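Local coordinates for selenium-binding protein (Sulfolobus tokodaii, PDB 2ECE) that is of unknown function but adopts a beta-propeller fold and may bind selenium, at residues Pro310-Pro315 with Asp406-Pro411; Glu303-Asn308 with Lys317-Leu322. All coordinates share one frame; numbering follows the deposited sequence.

Interaction 1 (Pro310-Pro315 with Asp406-Pro411)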
ATOM      1  N   PRO A 310       7.943  -4.962  23.412  1.00 44.38           N
ATOM      2  CA  PRO A 310       6.514  -5.153  23.678  1.00 43.62           C
ATOM      3  C   PRO A 310       6.285  -6.630  23.997  1.00 42.85           C
ATOM      4  O   PRO A 310       7.065  -7.483  23.570  1.00 42.64           O
ATOM      5  CB  PRO A 310       5.860  -4.717  22.367  1.00 43.15           C
ATOM      6  CG  PRO A 310       6.898  -5.082  21.347  1.00 43.00           C
ATOM      7  CD  PRO A 310       8.171  -4.599  22.004  1.00 43.33           C
ATOM      8  N   GLU A 311       5.224  -6.927  24.739  1.00 42.53           N
ATOM      9  CA  GLU A 311       4.914  -8.299  25.152  1.00 42.79           C
ATOM     10  C   GLU A 311       5.070  -9.373  24.070  1.00 41.54           C
ATOM     11  O   GLU A 311       5.671 -10.418  24.314  1.00 41.05           O
ATOM     12  CB  GLU A 311       3.493  -8.360  25.724  1.00 44.45           C
ATOM     13  CG  GLU A 311       3.294  -9.431  26.793  1.00 47.88           C
ATOM     14  CD  GLU A 311       4.150  -9.185  28.031  1.00 50.04           C
ATOM     15  OE1 GLU A 311       4.095  -8.061  28.583  1.00 50.88           O
ATOM     16  OE2 GLU A 311       4.875 -10.112  28.453  1.00 49.70           O
ATOM     17  N   ILE A 312       4.538  -9.117  22.879  1.00 40.49           N
ATOM     18  CA  ILE A 312       4.610 -10.089  21.795  1.00 38.22           C
ATOM     19  C   ILE A 312       6.040 -10.431  21.361  1.00 38.83           C
ATOM     20  O   ILE A 312       6.283 -11.506  20.810  1.00 38.89           O
ATOM     21  CB  ILE A 312       3.787  -9.601  20.573  1.00 38.23           C
ATOM     22  CG1 ILE A 312       3.618 -10.736  19.562  1.00 37.56           C
ATOM     23  CG2 ILE A 312       4.460  -8.397  19.936  1.00 36.36           C
ATOM     24  CD1 ILE A 312       2.523 -10.473  18.534  1.00 37.24           C
ATOM     25  N   LEU A 313       6.983  -9.531  21.622  1.00 38.03           N
ATOM     26  CA  LEU A 313       8.375  -9.759  21.240  1.00 38.77           C
ATOM     27  C   LEU A 313       9.314 -10.169  22.377  1.00 39.95           C
ATOM     28  O   LEU A 313      10.433 -10.601  22.122  1.00 39.02           O
ATOM     29  CB  LEU A 313       8.956  -8.512  20.562  1.00 38.01           C
ATOM     30  CG  LEU A 313       8.432  -8.120  19.176  1.00 37.60           C
ATOM     31  CD1 LEU A 313       9.199  -6.912  18.664  1.00 38.36           C
ATOM     32  CD2 LEU A 313       8.597  -9.287  18.217  1.00 37.04           C
ATOM     33  N   LYS A 314       8.876 -10.040  23.624  1.00 41.64           N
ATOM     34  CA  LYS A 314       9.741 -10.391  24.751  1.00 43.42           C
ATOM     35  C   LYS A 314      10.468 -11.745  24.654  1.00 44.21           C
ATOM     36  O   LYS A 314      11.670 -11.827  24.914  1.00 44.59           O
ATOM     37  CB  LYS A 314       8.955 -10.324  26.069  1.00 44.33           C
ATOM     38  CG  LYS A 314       8.531  -8.914  26.474  1.00 45.85           C
ATOM     39  CD  LYS A 314       7.901  -8.893  27.864  1.00 46.33           C
ATOM     40  CE  LYS A 314       7.300  -7.529  28.194  1.00 46.80           C
ATOM     41  NZ  LYS A 314       8.316  -6.437  28.200  1.00 46.59           N
ATOM     42  N   PRO A 315       9.755 -12.821  24.270  1.00 44.68           N
ATOM     43  CA  PRO A 315      10.361 -14.154  24.156  1.00 44.56           C
ATOM     44  C   PRO A 315      11.568 -14.271  23.229  1.00 45.26           C
ATOM     45  O   PRO A 315      12.486 -15.053  23.486  1.00 45.94           O
ATOM     46  CB  PRO A 315       9.196 -15.018  23.676  1.00 45.16           C
ATOM     47  CG  PRO A 315       8.012 -14.345  24.295  1.00 45.35           C
ATOM     48  CD  PRO A 315       8.307 -12.895  24.014  1.00 45.27           C
ATOM     49  N   ASP A 406      -1.151  -2.385  15.577  1.00 23.39           N
ATOM     50  CA  ASP A 406      -0.417  -1.229  16.098  1.00 22.82           C
ATOM     51  C   ASP A 406      -0.333  -1.390  17.613  1.00 24.56           C
ATOM     52  O   ASP A 406       0.727  -1.247  18.223  1.00 24.99           O
ATOM     53  CB  ASP A 406      -1.159   0.088  15.829  1.00 21.33           C
ATOM     54  CG  ASP A 406      -1.233   0.452  14.353  1.00 22.06           C
ATOM     55  OD1 ASP A 406      -0.526  -0.168  13.531  1.00 18.21           O
ATOM     56  OD2 ASP A 406      -2.006   1.380  14.029  1.00 20.86           O
ATOM     57  N   ASN A 407      -1.484  -1.689  18.203  1.00 25.40           N
ATOM     58  CA  ASN A 407      -1.608  -1.840  19.641  1.00 27.28           C
ATOM     59  C   ASN A 407      -0.765  -2.955  20.248  1.00 27.45           C
ATOM     60  O   ASN A 407      -0.477  -2.929  21.442  1.00 30.00           O
ATOM     61  CB  ASN A 407      -3.081  -2.024  20.008  1.00 27.03           C
ATOM     62  CG  ASN A 407      -3.918  -0.797  19.671  1.00 28.50           C
ATOM     63  OD1 ASN A 407      -3.378   0.275  19.372  1.00 24.82           O
ATOM     64  ND2 ASN A 407      -5.241  -0.946  19.721  1.00 27.82           N
ATOM     65  N   GLN A 408      -0.354  -3.922  19.436  1.00 26.28           N
ATOM     66  CA  GLN A 408       0.470  -5.017  19.939  1.00 28.27           C
ATOM     67  C   GLN A 408       1.951  -4.674  19.907  1.00 28.99           C
ATOM     68  O   GLN A 408       2.682  -4.949  20.861  1.00 28.30           O
ATOM     69  CB  GLN A 408       0.256  -6.280  19.114  1.00 28.10           C
ATOM     70  CG  GLN A 408      -1.105  -6.903  19.253  1.00 29.60           C
ATOM     71  CD  GLN A 408      -1.249  -8.108  18.358  1.00 31.01           C
ATOM     72  OE1 GLN A 408      -1.313  -7.979  17.134  1.00 32.06           O
ATOM     73  NE2 GLN A 408      -1.282  -9.293  18.956  1.00 30.71           N
ATOM     74  N   PHE A 409       2.394  -4.083  18.801  1.00 26.71           N
ATOM     75  CA  PHE A 409       3.798  -3.722  18.657  1.00 26.46           C
ATOM     76  C   PHE A 409       4.171  -2.360  19.231  1.00 26.22           C
ATOM     77  O   PHE A 409       5.336  -2.113  19.540  1.00 25.93           O
ATOM     78  CB  PHE A 409       4.219  -3.814  17.188  1.00 24.94           C
ATOM     79  CG  PHE A 409       4.284  -5.227  16.670  1.00 25.44           C
ATOM     80  CD1 PHE A 409       3.151  -5.850  16.145  1.00 24.79           C
ATOM     81  CD2 PHE A 409       5.473  -5.951  16.751  1.00 24.79           C
ATOM     82  CE1 PHE A 409       3.203  -7.177  15.708  1.00 25.94           C
ATOM     83  CE2 PHE A 409       5.538  -7.277  16.318  1.00 24.70           C
ATOM     84  CZ  PHE A 409       4.399  -7.893  15.793  1.00 25.12           C
ATOM     85  N   TYR A 410       3.185  -1.478  19.361  1.00 26.44           N
ATOM     86  CA  TYR A 410       3.395  -0.144  19.926  1.00 26.94           C
ATOM     87  C   TYR A 410       2.216   0.064  20.870  1.00 28.25           C
ATOM     88  O   TYR A 410       1.343   0.900  20.630  1.00 28.21           O
ATOM     89  CB  TYR A 410       3.416   0.914  18.813  1.00 25.39           C
ATOM     90  CG  TYR A 410       4.627   0.784  17.909  1.00 25.47           C
ATOM     91  CD1 TYR A 410       5.880   1.249  18.316  1.00 22.16           C
ATOM     92  CD2 TYR A 410       4.542   0.108  16.693  1.00 24.21           C
ATOM     93  CE1 TYR A 410       7.015   1.034  17.539  1.00 22.83           C
ATOM     94  CE2 TYR A 410       5.672  -0.112  15.908  1.00 24.78           C
ATOM     95  CZ  TYR A 410       6.904   0.348  16.339  1.00 23.06           C
ATOM     96  OH  TYR A 410       8.028   0.089  15.588  1.00 24.22           O
ATOM     97  N   PRO A 411       2.185  -0.707  21.972  1.00 29.66           N
ATOM     98  CA  PRO A 411       1.133  -0.667  22.991  1.00 30.61           C
ATOM     99  C   PRO A 411       0.945   0.656  23.717  1.00 32.26           C
ATOM    100  O   PRO A 411      -0.119   0.905  24.275  1.00 32.51           O
ATOM    101  CB  PRO A 411       1.534  -1.799  23.931  1.00 29.49           C
ATOM    102  CG  PRO A 411       3.019  -1.730  23.890  1.00 29.93           C
ATOM    103  CD  PRO A 411       3.284  -1.592  22.405  1.00 28.78           C
TER
HETATM  104  O   HOH W   1       2.225  -6.991  22.603  1.00 39.20           O

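Interaction 2 (Glu303-Asn308 with Lys317-Leu322)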
ATOM      1  N   GLU A 303      17.087  -7.504  14.826  1.00 34.13           N
ATOM      2  CA  GLU A 303      18.119  -6.891  15.658  1.00 36.20           C
ATOM      3  C   GLU A 303      17.959  -7.285  17.122  1.00 37.64           C
ATOM      4  O   GLU A 303      16.954  -6.962  17.754  1.00 36.89           O
ATOM      5  CB  GLU A 303      18.069  -5.364  15.555  1.00 36.35           C
ATOM      6  CG  GLU A 303      18.684  -4.772  14.296  1.00 38.55           C
ATOM      7  CD  GLU A 303      20.202  -4.845  14.285  1.00 39.35           C
ATOM      8  OE1 GLU A 303      20.791  -5.223  15.321  1.00 38.89           O
ATOM      9  OE2 GLU A 303      20.808  -4.515  13.241  1.00 39.92           O
ATOM     10  N   PRO A 304      18.942  -8.007  17.678  1.00 39.78           N
ATOM     11  CA  PRO A 304      18.833  -8.399  19.088  1.00 40.57           C
ATOM     12  C   PRO A 304      18.700  -7.180  20.012  1.00 41.86           C
ATOM     13  O   PRO A 304      19.340  -6.146  19.799  1.00 41.47           O
ATOM     14  CB  PRO A 304      20.111  -9.217  19.327  1.00 40.77           C
ATOM     15  CG  PRO A 304      21.034  -8.825  18.171  1.00 41.38           C
ATOM     16  CD  PRO A 304      20.078  -8.680  17.027  1.00 40.19           C
ATOM     17  N   LEU A 305      17.845  -7.308  21.021  1.00 43.43           N
ATOM     18  CA  LEU A 305      17.585  -6.240  21.983  1.00 46.36           C
ATOM     19  C   LEU A 305      16.975  -6.931  23.200  1.00 48.62           C
ATOM     20  O   LEU A 305      16.037  -7.715  23.048  1.00 49.39           O
ATOM     21  CB  LEU A 305      16.563  -5.259  21.401  1.00 45.85           C
ATOM     22  CG  LEU A 305      16.769  -3.740  21.433  1.00 46.69           C
ATOM     23  CD1 LEU A 305      15.397  -3.079  21.580  1.00 46.48           C
ATOM     24  CD2 LEU A 305      17.671  -3.331  22.580  1.00 46.42           C
ATOM     25  N   GLU A 306      17.475  -6.656  24.402  1.00 51.30           N
ATOM     26  CA  GLU A 306      16.918  -7.322  25.581  1.00 53.82           C
ATOM     27  C   GLU A 306      15.767  -6.623  26.302  1.00 53.81           C
ATOM     28  O   GLU A 306      14.819  -7.285  26.726  1.00 54.58           O
ATOM     29  CB  GLU A 306      18.024  -7.660  26.591  1.00 56.19           C
ATOM     30  CG  GLU A 306      18.914  -6.509  27.026  1.00 59.27           C
ATOM     31  CD  GLU A 306      19.968  -6.967  28.021  1.00 62.01           C
ATOM     32  OE1 GLU A 306      20.561  -8.045  27.788  1.00 63.16           O
ATOM     33  OE2 GLU A 306      20.209  -6.257  29.024  1.00 63.02           O
ATOM     34  N   GLY A 307      15.830  -5.302  26.443  1.00 53.85           N
ATOM     35  CA  GLY A 307      14.760  -4.600  27.136  1.00 53.05           C
ATOM     36  C   GLY A 307      13.889  -3.703  26.272  1.00 53.01           C
ATOM     37  O   GLY A 307      14.090  -3.604  25.062  1.00 53.45           O
ATOM     38  N   ASN A 308      12.913  -3.051  26.901  1.00 52.70           N
ATOM     39  CA  ASN A 308      11.997  -2.143  26.212  1.00 51.93           C
ATOM     40  C   ASN A 308      11.261  -2.778  25.034  1.00 50.79           C
ATOM     41  O   ASN A 308      10.936  -2.100  24.057  1.00 51.24           O
ATOM     42  CB  ASN A 308      12.747  -0.895  25.727  1.00 53.41           C
ATOM     43  CG  ASN A 308      13.103   0.054  26.860  1.00 55.19           C
ATOM     44  OD1 ASN A 308      12.621  -0.094  27.987  1.00 55.48           O
ATOM     45  ND2 ASN A 308      13.938   1.046  26.562  1.00 55.18           N
ATOM     46  N   LYS A 317      13.689 -11.675  22.367  1.00 42.81           N
ATOM     47  CA  LYS A 317      14.766 -10.739  22.702  1.00 42.36           C
ATOM     48  C   LYS A 317      15.394 -10.141  21.441  1.00 41.64           C
ATOM     49  O   LYS A 317      16.607  -9.907  21.377  1.00 41.33           O
ATOM     50  CB  LYS A 317      15.848 -11.432  23.546  1.00 43.69           C
ATOM     51  CG  LYS A 317      15.311 -12.143  24.786  1.00 45.99           C
ATOM     52  CD  LYS A 317      16.120 -11.837  26.049  1.00 49.55           C
ATOM     53  CE  LYS A 317      15.670 -10.534  26.707  1.00 51.23           C
ATOM     54  NZ  LYS A 317      16.350 -10.285  28.012  1.00 52.97           N
ATOM     55  N   ALA A 318      14.552  -9.895  20.440  1.00 39.30           N
ATOM     56  CA  ALA A 318      14.997  -9.315  19.181  1.00 36.57           C
ATOM     57  C   ALA A 318      13.873  -8.473  18.586  1.00 34.66           C
ATOM     58  O   ALA A 318      12.714  -8.594  18.984  1.00 33.65           O
ATOM     59  CB  ALA A 318      15.401 -10.419  18.208  1.00 35.79           C
ATOM     60  N   VAL A 319      14.226  -7.608  17.642  1.00 32.81           N
ATOM     61  CA  VAL A 319      13.247  -6.759  16.974  1.00 31.58           C
ATOM     62  C   VAL A 319      13.261  -7.148  15.504  1.00 30.31           C
ATOM     63  O   VAL A 319      14.272  -6.982  14.819  1.00 32.00           O
ATOM     64  CB  VAL A 319      13.609  -5.264  17.094  1.00 31.78           C
ATOM     65  CG1 VAL A 319      12.538  -4.408  16.415  1.00 30.48           C
ATOM     66  CG2 VAL A 319      13.751  -4.879  18.562  1.00 31.34           C
ATOM     67  N   PRO A 320      12.146  -7.692  15.001  1.00 29.47           N
ATOM     68  CA  PRO A 320      12.128  -8.077  13.591  1.00 27.84           C
ATOM     69  C   PRO A 320      12.073  -6.795  12.775  1.00 26.14           C
ATOM     70  O   PRO A 320      11.540  -5.785  13.242  1.00 25.77           O
ATOM     71  CB  PRO A 320      10.840  -8.896  13.467  1.00 29.12           C
ATOM     72  CG  PRO A 320      10.527  -9.305  14.907  1.00 29.41           C
ATOM     73  CD  PRO A 320      10.885  -8.061  15.657  1.00 27.81           C
ATOM     74  N   PRO A 321      12.650  -6.801  11.565  1.00 24.10           N
ATOM     75  CA  PRO A 321      12.590  -5.571  10.781  1.00 23.17           C
ATOM     76  C   PRO A 321      11.145  -5.248  10.414  1.00 21.66           C
ATOM     77  O   PRO A 321      10.758  -4.082  10.376  1.00 21.19           O
ATOM     78  CB  PRO A 321      13.450  -5.898   9.560  1.00 23.95           C
ATOM     79  CG  PRO A 321      13.280  -7.385   9.421  1.00 24.66           C
ATOM     80  CD  PRO A 321      13.411  -7.840  10.852  1.00 24.55           C
ATOM     81  N   LEU A 322      10.352  -6.295  10.184  1.00 21.72           N
ATOM     82  CA  LEU A 322       8.947  -6.157   9.802  1.00 21.45           C
ATOM     83  C   LEU A 322       8.786  -5.212   8.620  1.00 21.37           C
ATOM     84  O   LEU A 322       8.220  -4.123   8.750  1.00 20.93           O
ATOM     85  CB  LEU A 322       8.101  -5.648  10.973  1.00 20.24           C
ATOM     86  CG  LEU A 322       8.006  -6.536  12.218  1.00 19.79           C
ATOM     87  CD1 LEU A 322       7.162  -5.831  13.280  1.00 18.96           C
ATOM     88  CD2 LEU A 322       7.399  -7.881  11.846  1.00 18.16           C
TER

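Interaction 1 (Pro310-Pro315 with Asp406-Pro411)
In this beta-propeller protein, the turn Pro310-Pro315, part of the excursion between strands 291-304 and 318-319, packs against the C-terminal end of helix 403-409. The tight part of the contact gathers round the ring of Phe409. CG of Phe409 lies anti to its carbonyl carbon (chi1 -70°), which brings the end of the ring nearer to the turn. Ile312 places CG2 over one face of that ring in a CH-pi contact, 4.1 Å from the centroid and offset toward the rim, where CE2 is its closest ring atom. Ile312 CG1 is anti to the backbone N (chi1 -168°), which puts CG2 in the crowded position between N and the carbonyl carbon. Leu313 meets the same CE2 through CD2 at 4.1 Å, its side chain running at about a right angle to that of Phe409. An alanine at Phe409 would remove the ring and would probably leave Ile312 CG2 and Leu313 CD2 without their main apolar partner across this contact. The Pro310 ring closes against the helix end, with CB 3.5 Å from Gln408 O and 4.1 Å from CD of the exposed Pro411. The contact loosens toward the partly exposed Gln408 side chain, which extends beyond CG and crosses that of Ile312 obliquely, NE2 lying 4.0 Å from Ile312 CD1, while Gln408 OE1 accepts a hydrogen bond from Leu217 N. The turn is itself held by a bond from Leu313 N to Pro310 O. The two backbones are linked through one water, which donates to Gln408 O at 2.7 Å and accepts from Ile312 N at 3.2 Å.

Interaction 2 (Glu303-Asn308 with Lys317-Leu322)
Short antiparallel beta pairing joins the end of strand 291-304 to strand 318-319, an edge strand of a five-stranded sheet in the propeller. Glu303 and Val319 form a hydrogen-bonded pair, with Glu303 N to Val319 O at 2.9 Å and the return bond from Val319 N to Glu303 O at 2.8 Å. Pro304 faces Ala318 in the next, non-hydrogen-bonded position, their CA atoms 3.9 Å apart. Beyond it, Leu305 N gives Lys317 O a nearly straight bond (174°), although the donor sits above the carbonyl plane.

Val319 has CG1 anti to the backbone N (chi1 -178°), leaving CG2 beside that N. From there CG2 touches Leu305 CD1 at 3.9 Å, the two side chains lying side by side and pointing the same way. Leu305 makes this contact with chi1 at -132°, away from a staggered position. Glu303 shares the Val319 face, but its chain bends at chi2 and its carboxylate leads away; outside the pair it touches Ile342 and Phe368. At the exposed end, Lys317 bends at chi2 and chi3, so that its end comes to the Glu306 backbone, CE 3.4 Å from Glu306 O. Glu306 has CG in the crowded position and extends beyond it; its carboxylate and the Lys317 amine are not in contact, OE1 lying 4.8 Å from NZ. Lys317 NZ lies 3.4 Å from Glu306 CB.

How the interactions relate
The two contacts share one excursion of the chain: after strand 291-304 the chain leaves the sheet, passes through the turn of interaction 1 and rejoins it as strand 318-319 in interaction 2. Their centres are about 11 Å apart and their apolar surfaces meet. Leu313 sends CD1 to within 3.6 Å of Pro320 CD. The ring of Phe409 also reaches the second contact, its CE2 lying 3.7 Å from Leu322 CD1. Helix 403-409 therefore packs against both the turn and the segment that follows it; the centres of interactions 1 and 2 lie about 23 and 25 Å from the centre of the chain.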